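Local coordinates for RNA polymerase sigma factor SIGMA-28 (FliA) (Aquifex aeolicus, PDB 1RP3), which probably acts as the flagellar sigma factor that directs RNA polymerase to its promoters, and is held here in an inactive conformation by the anti-sigma factor FlgM, at residues Leu24-Ala29 / Val40-Leu45; Thr30-His35 / Gly78-Tyr83; Lys134-Ile139 / Ser216-Ser221; Arg152-Asp157 / Arg175-Lys180. All blocks are in the same frame, centred on the assembly; numbering follows the deposited sequence.

Contact 1 (Leu24-Ala29 / Val40-Leu45); sequences LVKAIA and VDIRDL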
loop_
_atom_site.group_PDB
_atom_site.type_symbol
_atom_site.label_atom_id
_atom_site.label_comp_id
_atom_site.label_asym_id
_atom_site.label_seq_id
_atom_site.Cartn_x
_atom_site.Cartn_y
_atom_site.Cartn_z
ATOM N N LEU A 24 -6.021 -3.027 -12.324
ATOM C CA LEU A 24 -5.558 -1.961 -11.452
ATOM C C LEU A 24 -5.828 -2.327 -9.983
ATOM O O LEU A 24 -4.965 -2.132 -9.127
ATOM C CB LEU A 24 -6.212 -0.630 -11.830
ATOM C CG LEU A 24 -5.750 0.577 -11.016
ATOM C CD1 LEU A 24 -4.222 0.701 -11.038
ATOM C CD2 LEU A 24 -6.401 1.832 -11.563
ATOM N N VAL A 25 -6.995 -2.897 -9.696
ATOM C CA VAL A 25 -7.301 -3.306 -8.331
ATOM C C VAL A 25 -6.313 -4.384 -7.851
ATOM O O VAL A 25 -5.906 -4.401 -6.683
ATOM C CB VAL A 25 -8.723 -3.877 -8.214
ATOM C CG1 VAL A 25 -8.985 -4.322 -6.781
ATOM C CG2 VAL A 25 -9.768 -2.842 -8.657
ATOM N N LYS A 26 -5.925 -5.274 -8.763
ATOM C CA LYS A 26 -5.004 -6.360 -8.451
ATOM C C LYS A 26 -3.659 -5.745 -8.100
ATOM O O LYS A 26 -3.088 -6.034 -7.050
ATOM C CB LYS A 26 -4.842 -7.268 -9.675
ATOM C CG LYS A 26 -4.471 -8.723 -9.418
ATOM C CD LYS A 26 -3.393 -8.902 -8.391
ATOM C CE LYS A 26 -2.574 -10.160 -8.640
ATOM N NZ LYS A 26 -1.656 -10.030 -9.824
ATOM N N ALA A 27 -3.176 -4.868 -8.975
ATOM C CA ALA A 27 -1.891 -4.215 -8.789
ATOM C C ALA A 27 -1.781 -3.467 -7.458
ATOM O O ALA A 27 -0.790 -3.597 -6.734
ATOM C CB ALA A 27 -1.637 -3.297 -9.933
ATOM N N ILE A 28 -2.855 -2.768 -7.101
ATOM C CA ILE A 28 -2.911 -1.993 -5.870
ATOM C C ILE A 28 -2.946 -2.900 -4.645
ATOM O O ILE A 28 -2.245 -2.648 -3.669
ATOM C CB ILE A 28 -4.121 -1.004 -5.897
ATOM C CG1 ILE A 28 -3.859 0.065 -6.963
ATOM C CG2 ILE A 28 -4.312 -0.342 -4.536
ATOM C CD1 ILE A 28 -5.075 0.913 -7.339
ATOM N N ALA A 29 -3.725 -3.973 -4.710
ATOM C CA ALA A 29 -3.836 -4.906 -3.596
ATOM C C ALA A 29 -2.509 -5.613 -3.361
ATOM O O ALA A 29 -2.057 -5.763 -2.223
ATOM C CB ALA A 29 -4.950 -5.914 -3.870
ATOM N N VAL A 40 -3.066 -11.644 6.022
ATOM C CA VAL A 40 -4.129 -10.880 5.366
ATOM C C VAL A 40 -4.322 -11.427 3.953
ATOM O O VAL A 40 -3.381 -11.485 3.167
ATOM C CB VAL A 40 -3.826 -9.364 5.326
ATOM C CG1 VAL A 40 -4.892 -8.624 4.525
ATOM C CG2 VAL A 40 -3.756 -8.810 6.753
ATOM N N ASP A 41 -5.543 -11.872 3.672
ATOM C CA ASP A 41 -5.912 -12.458 2.388
ATOM C C ASP A 41 -6.099 -11.407 1.289
ATOM O O ASP A 41 -6.989 -10.552 1.373
ATOM C CB ASP A 41 -7.188 -13.281 2.588
ATOM C CG ASP A 41 -7.479 -14.226 1.440
ATOM O OD1 ASP A 41 -6.924 -14.055 0.329
ATOM O OD2 ASP A 41 -8.300 -15.146 1.657
ATOM N N ILE A 42 -5.288 -11.514 0.237
ATOM C CA ILE A 42 -5.349 -10.562 -0.865
ATOM C C ILE A 42 -6.715 -10.508 -1.523
ATOM O O ILE A 42 -7.069 -9.517 -2.148
ATOM C CB ILE A 42 -4.257 -10.813 -1.934
ATOM C CG1 ILE A 42 -4.193 -9.619 -2.904
ATOM C CG2 ILE A 42 -4.501 -12.122 -2.668
ATOM C CD1 ILE A 42 -3.156 -9.742 -3.996
ATOM N N ARG A 43 -7.497 -11.567 -1.349
ATOM C CA ARG A 43 -8.828 -11.620 -1.926
ATOM C C ARG A 43 -9.754 -10.660 -1.188
ATOM O O ARG A 43 -10.668 -10.100 -1.790
ATOM C CB ARG A 43 -9.350 -13.063 -1.938
ATOM C CG ARG A 43 -8.587 -13.985 -2.916
ATOM C CD ARG A 43 -9.043 -15.455 -2.803
ATOM N NE ARG A 43 -8.981 -15.952 -1.425
ATOM C CZ ARG A 43 -9.551 -17.078 -0.998
ATOM N NH1 ARG A 43 -10.227 -17.855 -1.834
ATOM N NH2 ARG A 43 -9.511 -17.388 0.284
ATOM N N ASP A 44 -9.489 -10.422 0.094
ATOM C CA ASP A 44 -10.296 -9.474 0.867
ATOM C C ASP A 44 -10.026 -8.058 0.354
ATOM O O ASP A 44 -10.967 -7.290 0.078
ATOM C CB ASP A 44 -9.984 -9.559 2.365
ATOM C CG ASP A 44 -10.644 -10.751 3.035
ATOM O OD1 ASP A 44 -11.721 -11.203 2.564
ATOM O OD2 ASP A 44 -10.091 -11.233 4.049
ATOM N N LEU A 45 -8.740 -7.759 0.164
ATOM C CA LEU A 45 -8.296 -6.465 -0.334
ATOM C C LEU A 45 -8.929 -6.223 -1.692
ATOM O O LEU A 45 -9.528 -5.183 -1.926
ATOM C CB LEU A 45 -6.770 -6.441 -0.476
ATOM C CG LEU A 45 -5.854 -6.178 0.725
ATOM C CD1 LEU A 45 -6.542 -6.377 2.022
ATOM C CD2 LEU A 45 -4.675 -7.089 0.631
#
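Ala29 packs its single methyl against Ile42 and Leu45, and these three residues bury most of the surface between the two segments. CB of Ala29 lies 3.9 Å from CG1 of Ile42. Ala29 CB is also 3.9 Å from CB of Leu45. Both contacts are apolar, and the small side chain lets the backbones come close: the CA atoms of Ala29 and Leu45 are 5.7 Å apart. On Ile42 the ethyl arm does the touching. Its CG1 is anti to the backbone N (chi1 -168°) and the arm is fully extended, which brings CD1 beside Lys26. There Ile42 CD1 meets Lys26 CD at 4.5 Å, a loose contact with the aliphatic part of the lysine. The contact joins helix 7-33 to the start of helix 42-58, within sigma-70 region 2. Asp41 is the N-cap of helix 42-58, and its OD1 accepts from Arg43 N at 3.1 Å. The Arg43 guanidinium folds back and grips the same carboxylate side-on through NE and NH2. Arg43 NH2 to Asp41 OD2 is 2.9 Å, on the syn lone pair and nearly in the guanidinium plane. Beyond the contact, Lys26 packs on Leu46 of the FlgM chain.

Contact 2 (Thr30-His35 / Gly78-Tyr83); sequences TNIKKH and GAIYDY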
loop_
_atom_site.group_PDB
_atom_site.type_symbol
_atom_site.label_atom_id
_atom_site.label_comp_id
_atom_site.label_asym_id
_atom_site.label_seq_id
_atom_site.Cartn_x
_atom_site.Cartn_y
_atom_site.Cartn_z
ATOM N N THR A 30 -1.847 -5.980 -4.452
ATOM C CA THR A 30 -0.560 -6.657 -4.368
ATOM C C THR A 30 0.481 -5.721 -3.725
ATOM O O THR A 30 1.253 -6.132 -2.861
ATOM C CB THR A 30 -0.074 -7.093 -5.793
ATOM O OG1 THR A 30 -1.043 -7.963 -6.385
ATOM C CG2 THR A 30 1.255 -7.835 -5.732
ATOM N N ASN A 31 0.494 -4.463 -4.149
ATOM C CA ASN A 31 1.446 -3.495 -3.626
ATOM C C ASN A 31 1.238 -3.206 -2.146
ATOM O O ASN A 31 2.206 -3.055 -1.390
ATOM C CB ASN A 31 1.409 -2.210 -4.439
ATOM C CG ASN A 31 2.531 -1.278 -4.079
ATOM O OD1 ASN A 31 2.292 -0.169 -3.612
ATOM N ND2 ASN A 31 3.771 -1.730 -4.263
ATOM N N ILE A 32 -0.025 -3.160 -1.732
ATOM C CA ILE A 32 -0.351 -2.922 -0.335
ATOM C C ILE A 32 -0.002 -4.182 0.456
ATOM O O ILE A 32 0.504 -4.091 1.571
ATOM C CB ILE A 32 -1.843 -2.527 -0.166
ATOM C CG1 ILE A 32 -2.076 -1.142 -0.762
ATOM C CG2 ILE A 32 -2.258 -2.514 1.282
ATOM C CD1 ILE A 32 -3.538 -0.745 -0.829
ATOM N N LYS A 33 -0.199 -5.349 -0.159
ATOM C CA LYS A 33 0.110 -6.627 0.491
ATOM C C LYS A 33 1.568 -6.735 0.933
ATOM O O LYS A 33 1.886 -7.457 1.874
ATOM C CB LYS A 33 -0.239 -7.806 -0.421
ATOM C CG LYS A 33 -1.623 -8.381 -0.189
ATOM C CD LYS A 33 -1.695 -9.169 1.107
ATOM C CE LYS A 33 -0.880 -10.453 1.034
ATOM N NZ LYS A 33 -0.841 -11.185 2.343
ATOM N N LYS A 34 2.456 -6.007 0.273
ATOM C CA LYS A 34 3.871 -6.052 0.639
ATOM C C LYS A 34 4.154 -5.469 2.027
ATOM O O LYS A 34 5.215 -5.710 2.607
ATOM C CB LYS A 34 4.718 -5.318 -0.393
ATOM C CG LYS A 34 4.746 -5.959 -1.765
ATOM C CD LYS A 34 5.528 -5.067 -2.727
ATOM C CE LYS A 34 5.764 -5.745 -4.063
ATOM N NZ LYS A 34 6.605 -4.894 -4.940
ATOM N N HIS A 35 3.190 -4.727 2.565
ATOM C CA HIS A 35 3.338 -4.093 3.869
ATOM C C HIS A 35 2.412 -4.693 4.917
ATOM O O HIS A 35 2.315 -4.185 6.029
ATOM C CB HIS A 35 3.007 -2.608 3.758
ATOM C CG HIS A 35 3.760 -1.901 2.671
ATOM N ND1 HIS A 35 4.803 -1.047 2.942
ATOM C CD2 HIS A 35 3.600 -1.909 1.336
ATOM C CE1 HIS A 35 5.257 -0.552 1.801
ATOM N NE2 HIS A 35 4.554 -1.054 0.813
ATOM N N GLY A 78 -8.651 3.989 -1.304
ATOM C CA GLY A 78 -9.491 4.467 -0.228
ATOM C C GLY A 78 -10.355 3.376 0.340
ATOM O O GLY A 78 -10.413 3.222 1.555
ATOM N N ALA A 79 -10.982 2.584 -0.526
ATOM C CA ALA A 79 -11.848 1.502 -0.059
ATOM C C ALA A 79 -11.056 0.418 0.654
ATOM O O ALA A 79 -11.541 -0.185 1.604
ATOM C CB ALA A 79 -12.644 0.897 -1.221
ATOM N N ILE A 80 -9.831 0.178 0.204
ATOM C CA ILE A 80 -9.004 -0.854 0.811
ATOM C C ILE A 80 -8.519 -0.390 2.183
ATOM O O ILE A 80 -8.571 -1.151 3.146
ATOM C CB ILE A 80 -7.839 -1.260 -0.141
ATOM C CG1 ILE A 80 -8.406 -1.986 -1.360
ATOM C CG2 ILE A 80 -6.822 -2.133 0.555
ATOM C CD1 ILE A 80 -7.366 -2.336 -2.416
ATOM N N TYR A 81 -8.062 0.859 2.280
ATOM C CA TYR A 81 -7.610 1.397 3.564
ATOM C C TYR A 81 -8.795 1.559 4.517
ATOM O O TYR A 81 -8.638 1.424 5.736
ATOM C CB TYR A 81 -6.850 2.717 3.377
ATOM C CG TYR A 81 -5.440 2.513 2.868
ATOM C CD1 TYR A 81 -4.460 1.959 3.690
ATOM C CD2 TYR A 81 -5.099 2.829 1.563
ATOM C CE1 TYR A 81 -3.175 1.724 3.222
ATOM C CE2 TYR A 81 -3.824 2.599 1.083
ATOM C CZ TYR A 81 -2.864 2.049 1.920
ATOM O OH TYR A 81 -1.588 1.849 1.460
ATOM N N ASP A 82 -9.982 1.808 3.962
ATOM C CA ASP A 82 -11.191 1.935 4.775
ATOM C C ASP A 82 -11.418 0.630 5.509
ATOM O O ASP A 82 -11.798 0.627 6.685
ATOM C CB ASP A 82 -12.439 2.201 3.919
ATOM C CG ASP A 82 -12.636 3.678 3.583
ATOM O OD1 ASP A 82 -12.022 4.543 4.248
ATOM O OD2 ASP A 82 -13.410 3.970 2.637
ATOM N N TYR A 83 -11.227 -0.477 4.794
ATOM C CA TYR A 83 -11.419 -1.787 5.379
ATOM C C TYR A 83 -10.282 -2.143 6.343
ATOM O O TYR A 83 -10.533 -2.654 7.432
ATOM C CB TYR A 83 -11.561 -2.858 4.290
ATOM C CG TYR A 83 -11.230 -4.257 4.763
ATOM C CD1 TYR A 83 -12.071 -4.931 5.646
ATOM C CD2 TYR A 83 -10.069 -4.899 4.341
ATOM C CE1 TYR A 83 -11.769 -6.211 6.096
ATOM C CE2 TYR A 83 -9.760 -6.174 4.785
ATOM C CZ TYR A 83 -10.612 -6.826 5.665
ATOM O OH TYR A 83 -10.294 -8.088 6.128
#
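Gly78 O accepts from Asp82 N at 2.8 Å, a bond of the helical turn from which Ile80 and Tyr81 reach across to Ile32. Arg152 NH2 adds a weak hydrogen bond to the same oxygen. Across the contact everything rests on Ile32, which buries the most surface. With chi1 at -69° its ethyl arm lies beside the backbone N, and the extended arm sets CD1 against both partners. Ile32 CD1 lies 3.8 Å from CG2 of Ile80, the methyl branch of that side chain. Ile32 CD1 is also 3.9 Å from CE2 of Tyr81 and comes at the ring obliquely. Farther back on the arm, CG1 of Ile32 is 3.8 Å from Tyr81 OH, and the two side chains cross at a slant. Here helix 7-33 packs against helix 66-85 inside sigma-70 region 2. The Tyr81 side chain also touches Phe141 and Glu148 of helix 129-158, and Phe86 of the FlgM chain packs on it. An alanine in place of Tyr81 is likely to open a gap beside Ile32 and to cost Phe141 and the FlgM phenylalanine a packing surface. All three touching residues are buried. The touching atoms are carbons plus the Tyr81 hydroxyl, and no polar bond joins the two segments, so the contact between them is apolar packing.

Contact 3 (Lys134-Ile139 / Ser216-Ser221); sequences KTLDKI and SVSRVS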
loop_
_atom_site.group_PDB
_atom_site.type_symbol
_atom_site.label_atom_id
_atom_site.label_comp_id
_atom_site.label_asym_id
_atom_site.label_seq_id
_atom_site.Cartn_x
_atom_site.Cartn_y
_atom_site.Cartn_z
ATOM N N LYS A 134 4.879 -11.333 11.934
ATOM C CA LYS A 134 3.498 -10.879 11.859
ATOM C C LYS A 134 3.363 -9.599 12.678
ATOM O O LYS A 134 2.891 -8.574 12.177
ATOM C CB LYS A 134 2.546 -11.952 12.405
ATOM N N THR A 135 3.827 -9.662 13.924
ATOM C CA THR A 135 3.756 -8.530 14.840
ATOM C C THR A 135 4.429 -7.265 14.305
ATOM O O THR A 135 3.854 -6.175 14.386
ATOM C CB THR A 135 4.292 -8.907 16.228
ATOM O OG1 THR A 135 3.575 -10.054 16.692
ATOM C CG2 THR A 135 4.071 -7.765 17.219
ATOM N N LEU A 136 5.626 -7.423 13.742
ATOM C CA LEU A 136 6.355 -6.307 13.144
ATOM C C LEU A 136 5.570 -5.740 11.947
ATOM O O LEU A 136 5.614 -4.541 11.688
ATOM C CB LEU A 136 7.748 -6.757 12.694
ATOM C CG LEU A 136 8.727 -7.099 13.826
ATOM C CD1 LEU A 136 9.994 -7.691 13.264
ATOM C CD2 LEU A 136 9.042 -5.860 14.642
ATOM N N ASP A 137 4.822 -6.598 11.245
ATOM C CA ASP A 137 4.031 -6.154 10.105
ATOM C C ASP A 137 2.817 -5.346 10.546
ATOM O O ASP A 137 2.498 -4.333 9.922
ATOM C CB ASP A 137 3.610 -7.335 9.224
ATOM C CG ASP A 137 4.735 -7.820 8.311
ATOM O OD1 ASP A 137 5.601 -7.001 7.926
ATOM O OD2 ASP A 137 4.747 -9.021 7.962
ATOM N N LYS A 138 2.159 -5.779 11.622
ATOM C CA LYS A 138 0.999 -5.063 12.152
ATOM C C LYS A 138 1.436 -3.708 12.685
ATOM O O LYS A 138 0.788 -2.694 12.428
ATOM C CB LYS A 138 0.313 -5.850 13.272
ATOM C CG LYS A 138 -0.399 -7.104 12.802
ATOM C CD LYS A 138 -1.094 -7.817 13.945
ATOM C CE LYS A 138 -2.246 -7.003 14.519
ATOM N NZ LYS A 138 -2.888 -7.716 15.669
ATOM N N ILE A 139 2.566 -3.694 13.388
ATOM C CA ILE A 139 3.107 -2.470 13.959
ATOM C C ILE A 139 3.382 -1.470 12.845
ATOM O O ILE A 139 2.874 -0.343 12.861
ATOM C CB ILE A 139 4.406 -2.744 14.759
ATOM C CG1 ILE A 139 4.071 -3.452 16.072
ATOM C CG2 ILE A 139 5.156 -1.437 15.021
ATOM C CD1 ILE A 139 5.285 -4.047 16.769
ATOM N N SER A 216 18.881 -7.483 10.311
ATOM C CA SER A 216 17.679 -8.245 10.662
ATOM C C SER A 216 16.407 -7.542 10.183
ATOM O O SER A 216 16.423 -6.353 9.870
ATOM C CB SER A 216 17.575 -8.397 12.176
ATOM O OG SER A 216 17.292 -7.140 12.770
ATOM N N VAL A 217 15.301 -8.282 10.169
ATOM C CA VAL A 217 14.013 -7.732 9.771
ATOM C C VAL A 217 13.545 -6.794 10.881
ATOM O O VAL A 217 12.975 -5.743 10.609
ATOM C CB VAL A 217 12.966 -8.844 9.517
ATOM C CG1 VAL A 217 11.590 -8.233 9.198
ATOM C CG2 VAL A 217 13.431 -9.728 8.364
ATOM N N SER A 218 13.828 -7.158 12.127
ATOM C CA SER A 218 13.467 -6.322 13.269
ATOM C C SER A 218 14.100 -4.932 13.160
ATOM O O SER A 218 13.463 -3.923 13.470
ATOM C CB SER A 218 13.912 -6.982 14.563
ATOM O OG SER A 218 13.350 -8.275 14.654
ATOM N N ARG A 219 15.348 -4.887 12.700
ATOM C CA ARG A 219 16.059 -3.629 12.534
ATOM C C ARG A 219 15.454 -2.780 11.414
ATOM O O ARG A 219 15.258 -1.572 11.583
ATOM C CB ARG A 219 17.541 -3.888 12.255
ATOM C CG ARG A 219 18.355 -2.649 11.896
ATOM C CD ARG A 219 18.278 -1.589 12.981
ATOM N NE ARG A 219 19.058 -0.412 12.613
ATOM C CZ ARG A 219 19.279 0.629 13.411
ATOM N NH1 ARG A 219 18.777 0.649 14.643
ATOM N NH2 ARG A 219 20.007 1.649 12.972
ATOM N N VAL A 220 15.181 -3.402 10.269
ATOM C CA VAL A 220 14.600 -2.672 9.150
ATOM C C VAL A 220 13.222 -2.146 9.535
ATOM O O VAL A 220 12.853 -1.031 9.180
ATOM C CB VAL A 220 14.517 -3.538 7.873
ATOM C CG1 VAL A 220 13.712 -2.820 6.790
ATOM C CG2 VAL A 220 15.904 -3.812 7.353
ATOM N N SER A 221 12.519 -2.913 10.361
ATOM C CA SER A 221 11.192 -2.533 10.825
ATOM C C SER A 221 11.175 -1.329 11.758
ATOM O O SER A 221 10.308 -0.462 11.615
ATOM C CB SER A 221 10.483 -3.725 11.462
ATOM O OG SER A 221 10.164 -4.672 10.454
#
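Leu136 reaches from helix 129-158 to Val217, Ser218 and Ser221 at the start of helix 217-236. Its CB already meets the other segment, with Ser221 OG 3.9 Å from Leu136 CB. At CG, which chi1 (-69°) sets beside the backbone N, the two methyls part, one to each serine. CD1 goes deepest: Leu136 CD1 lies 3.7 Å from Ser218 OG and just as near to Ser218 CA, so it rests on the backbone as well as on the side chain. CG1 of Val217 flanks Leu136 CD1 more loosely, at 4.4 Å. Leu136 CD2 turns to Ser221 and meets Ser221 CB at 4.1 Å. The two helical segments run nearly parallel, at 7°, with their axes 10.5 Å apart. Segment 216-221 lies in sigma-70 region 4; helix 217-236 follows helix 206-212, consistent with the helix-turn-helix of that region. Leu136 belongs to region 3, so the contact joins two regions of the sigma factor. The serine hydroxyls facing the leucine are spoken for. Ser221 OG gives its proton to Val217 O at 3.0 Å from above the carbonyl plane, and that oxygen also takes Ser221 N. Ser218 OG bonds to Asp118 OD1, while Asp118 OD2 accepts from Val217 N. Ser216 is the N-cap of the helix: its OG accepts from Arg219 N at 3.0 Å. Leu132, one turn earlier on helix 129-158, also touches Ser218.

Contact 4 (Arg152-Asp157 / Arg175-Lys180); sequences RDFARD and RELTEK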
loop_
_atom_site.group_PDB
_atom_site.type_symbol
_atom_site.label_atom_id
_atom_site.label_comp_id
_atom_site.label_asym_id
_atom_site.label_seq_id
_atom_site.Cartn_x
_atom_site.Cartn_y
_atom_site.Cartn_z
ATOM N N ARG A 152 -4.791 11.285 2.800
ATOM C CA ARG A 152 -6.202 11.297 2.412
ATOM C C ARG A 152 -6.798 12.689 2.630
ATOM O O ARG A 152 -7.664 13.129 1.871
ATOM C CB ARG A 152 -7.021 10.258 3.179
ATOM C CG ARG A 152 -8.421 10.123 2.608
ATOM C CD ARG A 152 -9.274 9.122 3.347
ATOM N NE ARG A 152 -8.739 7.770 3.256
ATOM C CZ ARG A 152 -9.473 6.666 3.303
ATOM N NH1 ARG A 152 -10.794 6.735 3.424
ATOM N NH2 ARG A 152 -8.867 5.489 3.309
ATOM N N ASP A 153 -6.347 13.365 3.686
ATOM C CA ASP A 153 -6.802 14.720 3.981
ATOM C C ASP A 153 -6.472 15.598 2.771
ATOM O O ASP A 153 -7.303 16.392 2.334
ATOM C CB ASP A 153 -6.107 15.279 5.233
ATOM C CG ASP A 153 -6.764 14.829 6.536
ATOM O OD1 ASP A 153 -7.991 14.578 6.554
ATOM O OD2 ASP A 153 -6.043 14.748 7.562
ATOM N N PHE A 154 -5.279 15.415 2.202
ATOM C CA PHE A 154 -4.872 16.192 1.034
ATOM C C PHE A 154 -5.742 15.833 -0.158
ATOM O O PHE A 154 -6.290 16.714 -0.809
ATOM C CB PHE A 154 -3.409 15.933 0.669
ATOM C CG PHE A 154 -2.427 16.282 1.756
ATOM C CD1 PHE A 154 -2.700 17.288 2.678
ATOM C CD2 PHE A 154 -1.210 15.608 1.846
ATOM C CE1 PHE A 154 -1.775 17.621 3.676
ATOM C CE2 PHE A 154 -0.279 15.932 2.837
ATOM C CZ PHE A 154 -0.563 16.942 3.754
ATOM N N ALA A 155 -5.883 14.532 -0.418
ATOM C CA ALA A 155 -6.673 14.018 -1.536
ATOM C C ALA A 155 -8.141 14.423 -1.481
ATOM O O ALA A 155 -8.755 14.697 -2.510
ATOM C CB ALA A 155 -6.560 12.509 -1.597
ATOM N N ARG A 156 -8.702 14.431 -0.275
ATOM C CA ARG A 156 -10.097 14.799 -0.054
ATOM C C ARG A 156 -10.335 16.231 -0.534
ATOM O O ARG A 156 -11.424 16.568 -1.015
ATOM C CB ARG A 156 -10.430 14.657 1.435
ATOM C CG ARG A 156 -11.874 14.904 1.805
ATOM C CD ARG A 156 -12.143 14.523 3.260
ATOM N NE ARG A 156 -12.251 13.077 3.460
ATOM C CZ ARG A 156 -11.511 12.370 4.315
ATOM N NH1 ARG A 156 -10.586 12.969 5.061
ATOM N NH2 ARG A 156 -11.716 11.061 4.445
ATOM N N ASP A 157 -9.289 17.051 -0.445
ATOM C CA ASP A 157 -9.354 18.450 -0.864
ATOM C C ASP A 157 -9.106 18.656 -2.362
ATOM O O ASP A 157 -9.890 19.334 -3.035
ATOM C CB ASP A 157 -8.370 19.302 -0.049
ATOM C CG ASP A 157 -8.707 19.341 1.445
ATOM O OD1 ASP A 157 -9.884 19.118 1.820
ATOM O OD2 ASP A 157 -7.784 19.605 2.249
ATOM N N ARG A 175 2.304 20.106 -7.636
ATOM C CA ARG A 175 3.619 20.592 -7.212
ATOM C C ARG A 175 3.635 21.022 -5.757
ATOM O O ARG A 175 4.637 20.848 -5.071
ATOM C CB ARG A 175 4.122 21.731 -8.103
ATOM C CG ARG A 175 5.144 21.265 -9.122
ATOM C CD ARG A 175 5.735 22.398 -9.946
ATOM N NE ARG A 175 6.753 21.889 -10.867
ATOM C CZ ARG A 175 7.546 22.646 -11.622
ATOM N NH1 ARG A 175 7.450 23.972 -11.582
ATOM N NH2 ARG A 175 8.448 22.076 -12.415
ATOM N N GLU A 176 2.524 21.576 -5.282
ATOM C CA GLU A 176 2.437 21.994 -3.891
ATOM C C GLU A 176 2.488 20.760 -2.985
ATOM O O GLU A 176 3.005 20.818 -1.867
ATOM C CB GLU A 176 1.151 22.783 -3.652
ATOM N N LEU A 177 1.968 19.640 -3.486
ATOM C CA LEU A 177 1.959 18.403 -2.720
ATOM C C LEU A 177 3.338 17.785 -2.692
ATOM O O LEU A 177 3.807 17.386 -1.631
ATOM C CB LEU A 177 0.955 17.391 -3.285
ATOM C CG LEU A 177 1.000 16.015 -2.595
ATOM C CD1 LEU A 177 0.756 16.163 -1.099
ATOM C CD2 LEU A 177 -0.016 15.066 -3.205
ATOM N N THR A 178 3.988 17.710 -3.853
ATOM C CA THR A 178 5.321 17.126 -3.928
ATOM C C THR A 178 6.342 17.897 -3.093
ATOM O O THR A 178 7.160 17.293 -2.399
ATOM C CB THR A 178 5.824 17.010 -5.379
ATOM O OG1 THR A 178 5.825 18.301 -5.988
ATOM C CG2 THR A 178 4.929 16.092 -6.188
ATOM N N GLU A 179 6.267 19.227 -3.130
ATOM C CA GLU A 179 7.194 20.069 -2.376
ATOM C C GLU A 179 6.960 19.986 -0.868
ATOM O O GLU A 179 7.899 20.102 -0.081
ATOM C CB GLU A 179 7.122 21.530 -2.848
ATOM C CG GLU A 179 7.484 21.753 -4.326
ATOM C CD GLU A 179 8.888 21.263 -4.707
ATOM O OE1 GLU A 179 9.833 21.422 -3.895
ATOM O OE2 GLU A 179 9.047 20.731 -5.832
ATOM N N LYS A 180 5.709 19.777 -0.472
ATOM C CA LYS A 180 5.362 19.668 0.939
ATOM C C LYS A 180 5.922 18.361 1.501
ATOM O O LYS A 180 6.343 18.303 2.659
ATOM C CB LYS A 180 3.846 19.704 1.111
ATOM C CG LYS A 180 3.378 19.995 2.532
ATOM C CD LYS A 180 1.865 19.851 2.645
ATOM C CE LYS A 180 1.135 20.734 1.636
ATOM N NZ LYS A 180 -0.322 20.415 1.572
#
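Phe154 meets Leu177 and Lys180, and the residues around it on segment 152-157 turn to other partners. Arg152 comes first. It bridges to Glu148 on its own helix and to Asp82 on helix 66-85. Asp153 follows and pairs within the segment: its OD1 lies 3.4 Å from NH1 of Arg156, at the edge of the guanidinium and in its plane. Phe154 then carries the contact. Its CB points toward segment 175-180, and the ring meets Leu177 and Lys180. CD1 of Leu177 approaches the ring obliquely and reaches CD2 of Phe154 at 3.6 Å. Lys180 comes over one face, in a cation-pi contact. Lys180 NZ is 4.2 Å from the Phe154 ring centroid and 25° off the normal, displaced toward the rim on the CE1 side. The extended first part of the lysine chain brings Lys180 CD to 3.9 Å from Phe154 CZ. The bend at chi3 (-56°) then turns CE and NZ onward over the ring. A serine in place of Phe154 would probably deprive the Lys180 ammonium of its aromatic partner and uncover the Leu177 methyl. Ala155 turns to Leu74 of helix 66-85. On segment 175-180 Thr178 packs on Ile84 of the FlgM chain. The whole is a surface packing of two consecutive helices, 129-158, whose segment lies in sigma-70 region 3, and 167-185, joined through a cation-pi pair and an oblique methyl contact on one phenylalanine.

Contacts 1 and 2 share helix 7-33 and touch each other. Together they pack helices 42-58 and 66-85 onto it, and all four segments fall in region 2. Contact 2 is fully buried and apolar, while contact 1 is only partly buried and borders a capped helix start. Contacts 3 and 4 share helix 129-158 but lie on opposite sides of the chain's centre, about 29 Å apart between centres. Contact 3 is buried, a leucine set among serines whose polar atoms are satisfied locally or by Asp118. Contact 4 is at the surface and adds a cation over an aromatic face. Arg152 ties contact 4 to contact 2. FlgM packs near contacts 1, 2 and 4, but not on contact 3.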